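PDB 6QE6: tRNA (Adenine(22)-N(1))-methyltransferase from Mycoplasma capricolum subsp. capricolum, which probably methylates N1 of adenine 22 in transfer RNA, and binds the cofactor product S-adenosyl-L-homocysteine. Local coordinates for residues T37-I42 against K60-C65; I107-I112 against I131-I136; E207-N212 against N235-Y240. One frame throughout, in Å; residues are numbered along the deposited sequence.

Interaction 1: residues T37-I42 against K60-C65. Unlike the reference sequence in segment 37-42: Ala38 (reference Thr).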
loop_
_atom_site.group_PDB
_atom_site.type_symbol
_atom_site.label_atom_id
_atom_site.label_comp_id
_atom_site.label_asym_id
_atom_site.label_seq_id
_atom_site.Cartn_x
_atom_site.Cartn_y
_atom_site.Cartn_z
ATOM N N THR A 37 5.639 -14.380 -12.482
ATOM C CA THR A 37 6.022 -15.724 -12.075
ATOM C C THR A 37 5.615 -15.995 -10.629
ATOM O O THR A 37 4.888 -16.955 -10.349
ATOM C CB THR A 37 7.528 -15.937 -12.280
ATOM O OG1 THR A 37 7.797 -16.049 -13.682
ATOM C CG2 THR A 37 7.986 -17.208 -11.603
ATOM N N ALA A 38 6.055 -15.146 -9.698
ATOM C CA ALA A 38 5.808 -15.361 -8.278
ATOM C C ALA A 38 5.467 -14.039 -7.606
ATOM O O ALA A 38 6.127 -13.024 -7.845
ATOM C CB ALA A 38 7.025 -16.001 -7.589
ATOM N N ILE A 39 4.434 -14.053 -6.764
ATOM C CA ILE A 39 4.091 -12.900 -5.941
ATOM C C ILE A 39 4.053 -13.343 -4.484
ATOM O O ILE A 39 3.885 -14.522 -4.174
ATOM C CB ILE A 39 2.748 -12.255 -6.359
ATOM C CG1 ILE A 39 1.553 -13.198 -6.084
ATOM C CG2 ILE A 39 2.799 -11.796 -7.836
ATOM C CD1 ILE A 39 0.868 -12.994 -4.717
ATOM N N ALA A 40 4.201 -12.380 -3.579
ATOM C CA ALA A 40 4.056 -12.656 -2.154
ATOM C C ALA A 40 3.044 -11.688 -1.548
ATOM O O ALA A 40 3.196 -10.468 -1.665
ATOM C CB ALA A 40 5.400 -12.568 -1.432
ATOM N N ASP A 41 2.009 -12.225 -0.909
ATOM C CA ASP A 41 1.022 -11.418 -0.197
ATOM C C ASP A 41 1.428 -11.388 1.270
ATOM O O ASP A 41 1.436 -12.426 1.939
ATOM C CB ASP A 41 -0.382 -11.992 -0.379
ATOM C CG ASP A 41 -1.490 -11.031 0.061
ATOM O OD1 ASP A 41 -1.244 -9.803 0.244
ATOM O OD2 ASP A 41 -2.632 -11.525 0.198
ATOM N N ILE A 42 1.786 -10.209 1.764
ATOM C CA ILE A 42 2.156 -10.043 3.162
ATOM C C ILE A 42 0.920 -9.666 3.959
ATOM O O ILE A 42 0.252 -8.670 3.651
ATOM C CB ILE A 42 3.250 -8.984 3.316
ATOM C CG1 ILE A 42 4.373 -9.232 2.314
ATOM C CG2 ILE A 42 3.748 -8.970 4.752
ATOM C CD1 ILE A 42 5.021 -10.620 2.444
ATOM N N LYS A 60 1.994 -17.327 -11.558
ATOM C CA LYS A 60 2.131 -18.779 -11.640
ATOM C C LYS A 60 2.144 -19.398 -10.252
ATOM O O LYS A 60 1.543 -20.456 -10.036
ATOM C CB LYS A 60 3.403 -19.160 -12.408
ATOM C CG LYS A 60 3.456 -18.697 -13.852
ATOM C CD LYS A 60 2.469 -19.462 -14.727
ATOM C CE LYS A 60 2.645 -19.111 -16.207
ATOM N NZ LYS A 60 1.656 -19.844 -17.036
ATOM N N ILE A 61 2.832 -18.768 -9.300
ATOM C CA ILE A 61 2.774 -19.199 -7.910
ATOM C C ILE A 61 2.580 -17.988 -6.993
ATOM O O ILE A 61 2.758 -16.829 -7.387
ATOM C CB ILE A 61 4.024 -20.010 -7.490
ATOM C CG1 ILE A 61 5.269 -19.136 -7.460
ATOM C CG2 ILE A 61 4.224 -21.226 -8.392
ATOM C CD1 ILE A 61 6.315 -19.660 -6.495
ATOM N N ALA A 62 2.190 -18.272 -5.754
ATOM C CA ALA A 62 2.025 -17.221 -4.762
ATOM C C ALA A 62 2.514 -17.709 -3.408
ATOM O O ALA A 62 2.290 -18.861 -3.022
ATOM C CB ALA A 62 0.562 -16.755 -4.653
ATOM N N TYR A 63 3.202 -16.824 -2.705
ATOM C CA TYR A 63 3.509 -16.990 -1.292
ATOM C C TYR A 63 2.461 -16.242 -0.464
ATOM O O TYR A 63 2.318 -15.021 -0.591
ATOM C CB TYR A 63 4.913 -16.465 -1.001
ATOM C CG TYR A 63 5.977 -17.198 -1.760
ATOM C CD1 TYR A 63 6.253 -18.542 -1.509
ATOM C CD2 TYR A 63 6.711 -16.556 -2.725
ATOM C CE1 TYR A 63 7.247 -19.211 -2.220
ATOM C CE2 TYR A 63 7.695 -17.210 -3.427
ATOM C CZ TYR A 63 7.967 -18.525 -3.179
ATOM O OH TYR A 63 8.969 -19.129 -3.916
ATOM N N ALA A 64 1.731 -16.965 0.373
ATOM C CA ALA A 64 0.647 -16.389 1.176
ATOM C C ALA A 64 1.123 -16.323 2.625
ATOM O O ALA A 64 1.103 -17.329 3.339
ATOM C CB ALA A 64 -0.630 -17.204 1.033
ATOM N N CYS A 65 1.543 -15.135 3.053
ATOM C CA CYS A 65 2.324 -14.949 4.270
ATOM C C CYS A 65 1.521 -14.232 5.341
ATOM O O CYS A 65 0.751 -13.313 5.050
ATOM C CB CYS A 65 3.593 -14.134 4.001
ATOM S SG CYS A 65 4.393 -14.485 2.413
#

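Interaction 2: residues I107-I112 against I131-I136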
loop_
_atom_site.group_PDB
_atom_site.type_symbol
_atom_site.label_atom_id
_atom_site.label_comp_id
_atom_site.label_asym_id
_atom_site.label_seq_id
_atom_site.Cartn_x
_atom_site.Cartn_y
_atom_site.Cartn_z
ATOM N N ILE A 107 10.750 -12.581 -6.671
ATOM C CA ILE A 107 9.346 -12.207 -6.535
ATOM C C ILE A 107 9.081 -10.985 -7.407
ATOM O O ILE A 107 9.740 -9.951 -7.252
ATOM C CB ILE A 107 8.984 -11.946 -5.063
ATOM C CG1 ILE A 107 9.102 -13.244 -4.260
ATOM C CG2 ILE A 107 7.576 -11.344 -4.929
ATOM C CD1 ILE A 107 9.262 -13.022 -2.786
ATOM N N ASP A 108 8.115 -11.107 -8.325
ATOM C CA ASP A 108 7.750 -9.981 -9.182
ATOM C C ASP A 108 7.044 -8.891 -8.382
ATOM O O ASP A 108 7.354 -7.704 -8.525
ATOM C CB ASP A 108 6.861 -10.455 -10.327
ATOM C CG ASP A 108 7.575 -11.422 -11.259
ATOM O OD1 ASP A 108 8.096 -10.963 -12.295
ATOM O OD2 ASP A 108 7.638 -12.633 -10.952
ATOM N N TYR A 109 6.093 -9.270 -7.529
ATOM C CA TYR A 109 5.317 -8.287 -6.793
ATOM C C TYR A 109 5.113 -8.771 -5.374
ATOM O O TYR A 109 4.590 -9.868 -5.157
ATOM C CB TYR A 109 3.941 -8.055 -7.407
ATOM C CG TYR A 109 3.902 -7.389 -8.754
ATOM C CD1 TYR A 109 3.779 -6.004 -8.863
ATOM C CD2 TYR A 109 3.911 -8.149 -9.927
ATOM C CE1 TYR A 109 3.690 -5.391 -10.100
ATOM C CE2 TYR A 109 3.844 -7.542 -11.177
ATOM C CZ TYR A 109 3.731 -6.166 -11.251
ATOM O OH TYR A 109 3.640 -5.571 -12.477
ATOM N N VAL A 110 5.484 -7.944 -4.415
ATOM C CA VAL A 110 5.035 -8.118 -3.049
ATOM C C VAL A 110 3.846 -7.197 -2.833
ATOM O O VAL A 110 3.917 -6.000 -3.142
ATOM C CB VAL A 110 6.167 -7.829 -2.058
ATOM C CG1 VAL A 110 5.603 -7.709 -0.671
ATOM C CG2 VAL A 110 7.204 -8.948 -2.151
ATOM N N THR A 111 2.733 -7.757 -2.365
ATOM C CA THR A 111 1.560 -6.969 -2.026
ATOM C C THR A 111 1.397 -6.944 -0.517
ATOM O O THR A 111 1.601 -7.961 0.159
ATOM C CB THR A 111 0.278 -7.494 -2.683
ATOM O OG1 THR A 111 0.044 -8.858 -2.296
ATOM C CG2 THR A 111 0.389 -7.393 -4.197
ATOM N N ILE A 112 1.084 -5.758 -0.001
ATOM C CA ILE A 112 0.837 -5.525 1.410
ATOM C C ILE A 112 -0.444 -4.721 1.471
ATOM O O ILE A 112 -0.460 -3.549 1.065
ATOM C CB ILE A 112 1.984 -4.769 2.088
ATOM C CG1 ILE A 112 3.317 -5.463 1.820
ATOM C CG2 ILE A 112 1.710 -4.635 3.565
ATOM C CD1 ILE A 112 4.541 -4.615 2.122
ATOM N N ILE A 131 13.049 -8.989 -4.654
ATOM C CA ILE A 131 11.744 -8.358 -4.857
ATOM C C ILE A 131 11.869 -7.253 -5.896
ATOM O O ILE A 131 12.732 -6.373 -5.775
ATOM C CB ILE A 131 11.198 -7.787 -3.539
ATOM C CG1 ILE A 131 10.978 -8.905 -2.524
ATOM C CG2 ILE A 131 9.959 -6.968 -3.811
ATOM C CD1 ILE A 131 11.202 -8.458 -1.102
ATOM N N SER A 132 10.984 -7.266 -6.894
ATOM C CA SER A 132 11.044 -6.267 -7.956
ATOM C C SER A 132 10.043 -5.128 -7.801
ATOM O O SER A 132 10.330 -4.024 -8.259
ATOM C CB SER A 132 10.832 -6.929 -9.327
ATOM O OG SER A 132 12.048 -7.466 -9.809
ATOM N N ASN A 133 8.868 -5.368 -7.218
ATOM C CA ASN A 133 7.816 -4.362 -7.165
ATOM C C ASN A 133 6.989 -4.555 -5.908
ATOM O O ASN A 133 6.807 -5.676 -5.436
ATOM C CB ASN A 133 6.846 -4.420 -8.344
ATOM C CG ASN A 133 7.522 -4.297 -9.666
ATOM O OD1 ASN A 133 7.794 -3.192 -10.140
ATOM N ND2 ASN A 133 7.779 -5.437 -10.297
ATOM N N TYR A 134 6.481 -3.449 -5.381
ATOM C CA TYR A 134 5.511 -3.479 -4.307
ATOM C C TYR A 134 4.208 -2.912 -4.824
ATOM O O TYR A 134 4.204 -1.931 -5.575
ATOM C CB TYR A 134 5.970 -2.667 -3.096
ATOM C CG TYR A 134 7.142 -3.280 -2.385
ATOM C CD1 TYR A 134 6.949 -4.242 -1.400
ATOM C CD2 TYR A 134 8.447 -2.911 -2.708
ATOM C CE1 TYR A 134 8.011 -4.816 -0.756
ATOM C CE2 TYR A 134 9.517 -3.477 -2.060
ATOM C CZ TYR A 134 9.299 -4.425 -1.088
ATOM O OH TYR A 134 10.369 -4.988 -0.437
ATOM N N ILE A 135 3.108 -3.535 -4.430
ATOM C CA ILE A 135 1.813 -2.873 -4.434
ATOM C C ILE A 135 1.339 -2.826 -2.993
ATOM O O ILE A 135 1.146 -3.871 -2.361
ATOM C CB ILE A 135 0.794 -3.583 -5.332
ATOM C CG1 ILE A 135 1.378 -3.765 -6.738
ATOM C CG2 ILE A 135 -0.535 -2.804 -5.328
ATOM C CD1 ILE A 135 0.552 -4.651 -7.600
ATOM N N ILE A 136 1.152 -1.619 -2.477
ATOM C CA ILE A 136 0.734 -1.412 -1.101
ATOM C C ILE A 136 -0.637 -0.742 -1.085
ATOM O O ILE A 136 -0.908 0.177 -1.865
ATOM C CB ILE A 136 1.786 -0.583 -0.344
ATOM C CG1 ILE A 136 3.062 -1.429 -0.193
ATOM C CG2 ILE A 136 1.228 -0.088 0.983
ATOM C CD1 ILE A 136 4.344 -0.636 -0.285
HETATM O O HOH W 1 12.603 -9.703 -8.810
#

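Interaction 3: residues E207-N212 against N235-Y240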
loop_
_atom_site.group_PDB
_atom_site.type_symbol
_atom_site.label_atom_id
_atom_site.label_comp_id
_atom_site.label_asym_id
_atom_site.label_seq_id
_atom_site.Cartn_x
_atom_site.Cartn_y
_atom_site.Cartn_z
ATOM N N GLU A 207 -10.264 18.563 1.899
ATOM C CA GLU A 207 -11.025 19.654 2.491
ATOM C C GLU A 207 -11.575 19.246 3.853
ATOM O O GLU A 207 -11.566 20.047 4.793
ATOM C CB GLU A 207 -12.143 20.105 1.539
ATOM C CG GLU A 207 -11.663 20.252 0.105
ATOM C CD GLU A 207 -11.860 21.642 -0.511
ATOM O OE1 GLU A 207 -11.507 22.659 0.139
ATOM O OE2 GLU A 207 -12.330 21.714 -1.677
ATOM N N ASN A 208 -11.997 17.984 4.004
ATOM C CA ASN A 208 -12.459 17.554 5.322
ATOM C C ASN A 208 -11.314 17.519 6.331
ATOM O O ASN A 208 -11.531 17.785 7.524
ATOM C CB ASN A 208 -13.151 16.191 5.257
ATOM C CG ASN A 208 -13.882 15.844 6.575
ATOM O OD1 ASN A 208 -14.766 16.586 7.028
ATOM N ND2 ASN A 208 -13.497 14.726 7.198
ATOM N N GLU A 209 -10.091 17.215 5.866
ATOM C CA GLU A 209 -8.920 17.307 6.729
ATOM C C GLU A 209 -8.691 18.743 7.205
ATOM O O GLU A 209 -8.347 18.972 8.373
ATOM C CB GLU A 209 -7.692 16.764 5.988
ATOM C CG GLU A 209 -6.725 15.984 6.861
ATOM C CD GLU A 209 -7.412 14.878 7.659
ATOM O OE1 GLU A 209 -7.857 13.876 7.046
ATOM O OE2 GLU A 209 -7.513 15.009 8.905
ATOM N N ILE A 210 -8.892 19.728 6.327
ATOM C CA ILE A 210 -8.752 21.123 6.748
ATOM C C ILE A 210 -9.780 21.465 7.823
ATOM O O ILE A 210 -9.460 22.143 8.806
ATOM C CB ILE A 210 -8.861 22.072 5.538
ATOM C CG1 ILE A 210 -7.629 21.963 4.648
ATOM C CG2 ILE A 210 -9.005 23.521 5.995
ATOM C CD1 ILE A 210 -7.650 22.923 3.469
ATOM N N SER A 211 -11.019 20.983 7.672
ATOM C CA SER A 211 -12.049 21.252 8.680
ATOM C C SER A 211 -11.663 20.681 10.032
ATOM O O SER A 211 -11.819 21.336 11.068
ATOM C CB SER A 211 -13.391 20.668 8.248
ATOM O OG SER A 211 -13.837 21.326 7.090
ATOM N N ASN A 212 -11.178 19.444 10.050
ATOM C CA ASN A 212 -10.813 18.851 11.327
ATOM C C ASN A 212 -9.676 19.634 11.978
ATOM O O ASN A 212 -9.707 19.892 13.187
ATOM C CB ASN A 212 -10.472 17.375 11.128
ATOM C CG ASN A 212 -11.704 16.527 10.772
ATOM O OD1 ASN A 212 -12.842 16.852 11.147
ATOM N ND2 ASN A 212 -11.480 15.437 10.048
ATOM N N ASN A 235 -2.235 25.023 5.320
ATOM C CA ASN A 235 -1.773 25.765 4.148
ATOM C C ASN A 235 -1.125 24.854 3.119
ATOM O O ASN A 235 -1.261 25.093 1.913
ATOM C CB ASN A 235 -0.786 26.855 4.554
ATOM C CG ASN A 235 -1.434 27.951 5.372
ATOM O OD1 ASN A 235 -2.657 28.143 5.328
ATOM N ND2 ASN A 235 -0.618 28.681 6.124
ATOM N N LYS A 236 -0.414 23.816 3.569
ATOM C CA LYS A 236 0.149 22.869 2.615
ATOM C C LYS A 236 -0.960 22.162 1.854
ATOM O O LYS A 236 -0.902 22.057 0.621
ATOM C CB LYS A 236 1.074 21.884 3.331
ATOM C CG LYS A 236 2.544 22.290 3.217
ATOM C CD LYS A 236 3.403 21.890 4.421
ATOM C CE LYS A 236 3.308 20.415 4.739
ATOM N NZ LYS A 236 4.361 19.983 5.713
ATOM N N ILE A 237 -2.014 21.732 2.567
ATOM C CA ILE A 237 -3.136 21.047 1.928
ATOM C C ILE A 237 -3.801 21.962 0.913
ATOM O O ILE A 237 -4.113 21.555 -0.216
ATOM C CB ILE A 237 -4.159 20.568 2.980
ATOM C CG1 ILE A 237 -3.540 19.575 3.964
ATOM C CG2 ILE A 237 -5.366 19.951 2.301
ATOM C CD1 ILE A 237 -4.518 19.088 5.013
ATOM N N ARG A 238 -4.059 23.206 1.317
ATOM C CA ARG A 238 -4.733 24.148 0.436
ATOM C C ARG A 238 -3.912 24.396 -0.819
ATOM O O ARG A 238 -4.461 24.504 -1.920
ATOM C CB ARG A 238 -4.992 25.457 1.183
ATOM C CG ARG A 238 -5.500 26.568 0.289
ATOM C CD ARG A 238 -6.810 26.161 -0.331
ATOM N NE ARG A 238 -7.797 25.893 0.711
ATOM C CZ ARG A 238 -8.832 25.068 0.565
ATOM N NH1 ARG A 238 -9.011 24.411 -0.582
ATOM N NH2 ARG A 238 -9.684 24.892 1.570
ATOM N N LYS A 239 -2.591 24.498 -0.677
ATOM C CA LYS A 239 -1.749 24.613 -1.860
ATOM C C LYS A 239 -1.909 23.387 -2.747
ATOM O O LYS A 239 -2.173 23.509 -3.951
ATOM C CB LYS A 239 -0.282 24.830 -1.458
ATOM C CG LYS A 239 -0.022 26.225 -0.907
ATOM C CD LYS A 239 1.454 26.520 -0.660
ATOM C CE LYS A 239 1.646 27.447 0.554
ATOM N NZ LYS A 239 3.042 27.446 1.095
ATOM N N TYR A 240 -1.789 22.192 -2.158
ATOM C CA TYR A 240 -1.872 20.979 -2.966
ATOM C C TYR A 240 -3.244 20.849 -3.614
ATOM O O TYR A 240 -3.346 20.505 -4.798
ATOM C CB TYR A 240 -1.548 19.739 -2.130
ATOM C CG TYR A 240 -1.616 18.454 -2.928
ATOM C CD1 TYR A 240 -0.514 17.991 -3.638
ATOM C CD2 TYR A 240 -2.798 17.704 -2.986
ATOM C CE1 TYR A 240 -0.570 16.798 -4.376
ATOM C CE2 TYR A 240 -2.876 16.509 -3.724
ATOM C CZ TYR A 240 -1.754 16.064 -4.415
ATOM O OH TYR A 240 -1.824 14.901 -5.141
#

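Interaction 1: residues T37-I42 against K60-C65
Ala40 and Tyr63 stand side by side at the middle of a parallel strand pair, and a backbone ladder runs through them. The strands 38-42 and 61-65 run in the same direction at 16° to each other and stay in step from Ala38 beside Ile61 to Ile42 beside Cys65. Every second residue bonds across: Ile39 and Asp41 each use both N and O toward the partner strand. Tyr63 is bound through both its backbone N and its O, the N reaching Ile39 O at 2.8 Å and the O taking Asp41 N at 2.8 Å. Cys65 N closes the C-terminal end on Asp41 O, and Ile61 N the other end on Thr37 O, whereas the bond from Ile39 N to Ile61 O is weak. CA-H...O contacts, such as Ala40 CA to Tyr63 O at 3.3 Å, fill in between.

Apolar contacts divide between the two faces. On the face of Ala38, Ala40 and Ile42, Ala38 CB touches Ile61 CG1 at 3.6 Å, Ala40 CB lies at the edge of the Tyr63 ring, and Ile42 CD1 meets Cys65 SG at 3.9 Å. On the other face, Ile39 CG1 sits between its backbone N and carbonyl carbon (chi1 67°), which lets CD1 reach Ala62 CB at 3.8 Å.

The polar ends find partners outside the pair: Asp41 bonds Thr44 and Thr111, and Tyr63 OH bonds Leu105 N. Ile42 also touches the bound S-adenosyl-L-homocysteine. Helix 48-55 makes the crossover of this beta-alpha-beta unit and packs on Ile39, Asp41 and Ala62, while strands 109-115 and 88-92 flank the pair in the sheet.

Interaction 2: residues I107-I112 against I131-I136
Asn133 leans across to Tyr109 and the backbone beside it. Its CB touches Tyr109 CD1 at 3.5 Å and also lies near Asp108 O. CG is directed away from its own carbonyl carbon (chi1 -57°), and this carries ND2 over one face of the Tyr109 ring, toward its rim, with ring and amide planes 29° apart. At the tip, ND2 gives a hydrogen bond of 2.9 Å to Asp108 O, which lies close to the amide plane, a bond that favours this rotation of the amide.

Beyond it the backbones form a regular parallel ladder, in which Val110 N donates to Asn133 O at 2.8 Å and Val110 O accepts from Ile135 N. On the face of Val110 and Tyr134, the ring's CD1 rests against Val110 CB at 3.7 Å, and Val110 CG2 meets Ile131 CG2 at 3.8 Å. Ile135 CD1, on the other face, reaches Tyr109 CD1 at 3.7 Å.

Strand 109-115, helix 117-124 and strand 133-138 make a beta-alpha-beta crossover, the repeated unit of the Rossmann-like fold of S-adenosylmethionine-dependent methyltransferases.

Interaction 3: residues E207-N212 against N235-Y240
Ile210 lays its CD1 over one face of the Arg238 guanidinium, 3.4 Å from NH2, the two side chains crossing at about a right angle. Its CG1 meets Ile237 CG2 at 3.8 Å, and these two isoleucines slide past each other in opposite directions. Thus one side chain serves both the apolar contact and a face of the guanidinium.

Beside it lies a salt bridge. Arg238 turns its end toward Glu207, and both terminal nitrogens bond the same oxygen: NH1 lies 3.1 Å and NH2 3.2 Å from Glu207 OE1. This oxygen is in the guanidinium plane, but the carboxylate is turned 65° from it, so NH2 comes nearly along the C-O bond and NH1 from above the carboxylate. Bends at chi2 and chi3 bring this end of the arginine into place. With a hydrocarbon against its face and an anion at its edge, the guanidinium is probably restrained in its orientation. Ile237 CD1 also touches Glu209 CB at 4.1 Å.

The axes of the two segments run antiparallel, at 161°, and 9.8 Å apart. They belong to helices 200-217 and 225-244, a helical hairpin. Ile237 also packs on Leu206 and Leu213 of helix 200-217 and on Phe190 of helix 185-190, while Ile210 touches Ile234.

From the N terminus, the chain first closes interaction 1, bringing 60-65 back beside 37-42 after helix 48-55. Interaction 2 follows, closing a second loop of similar length through helix 117-124, and interaction 3 comes last, closing the turn between two C-terminal helices. The three loops stand in series; none nests within or crosses another. Interactions 1 and 2 are nevertheless joined in space, because strands 36-42 and 109-115 are neighbours in one sheet: Ile42 N lies 2.8 Å from Thr111 O. Together they assemble four adjacent parallel strands of the sheet. Interaction 3 lies across the chain's centre, about 31 Å from interaction 2 between centres, in the helical part.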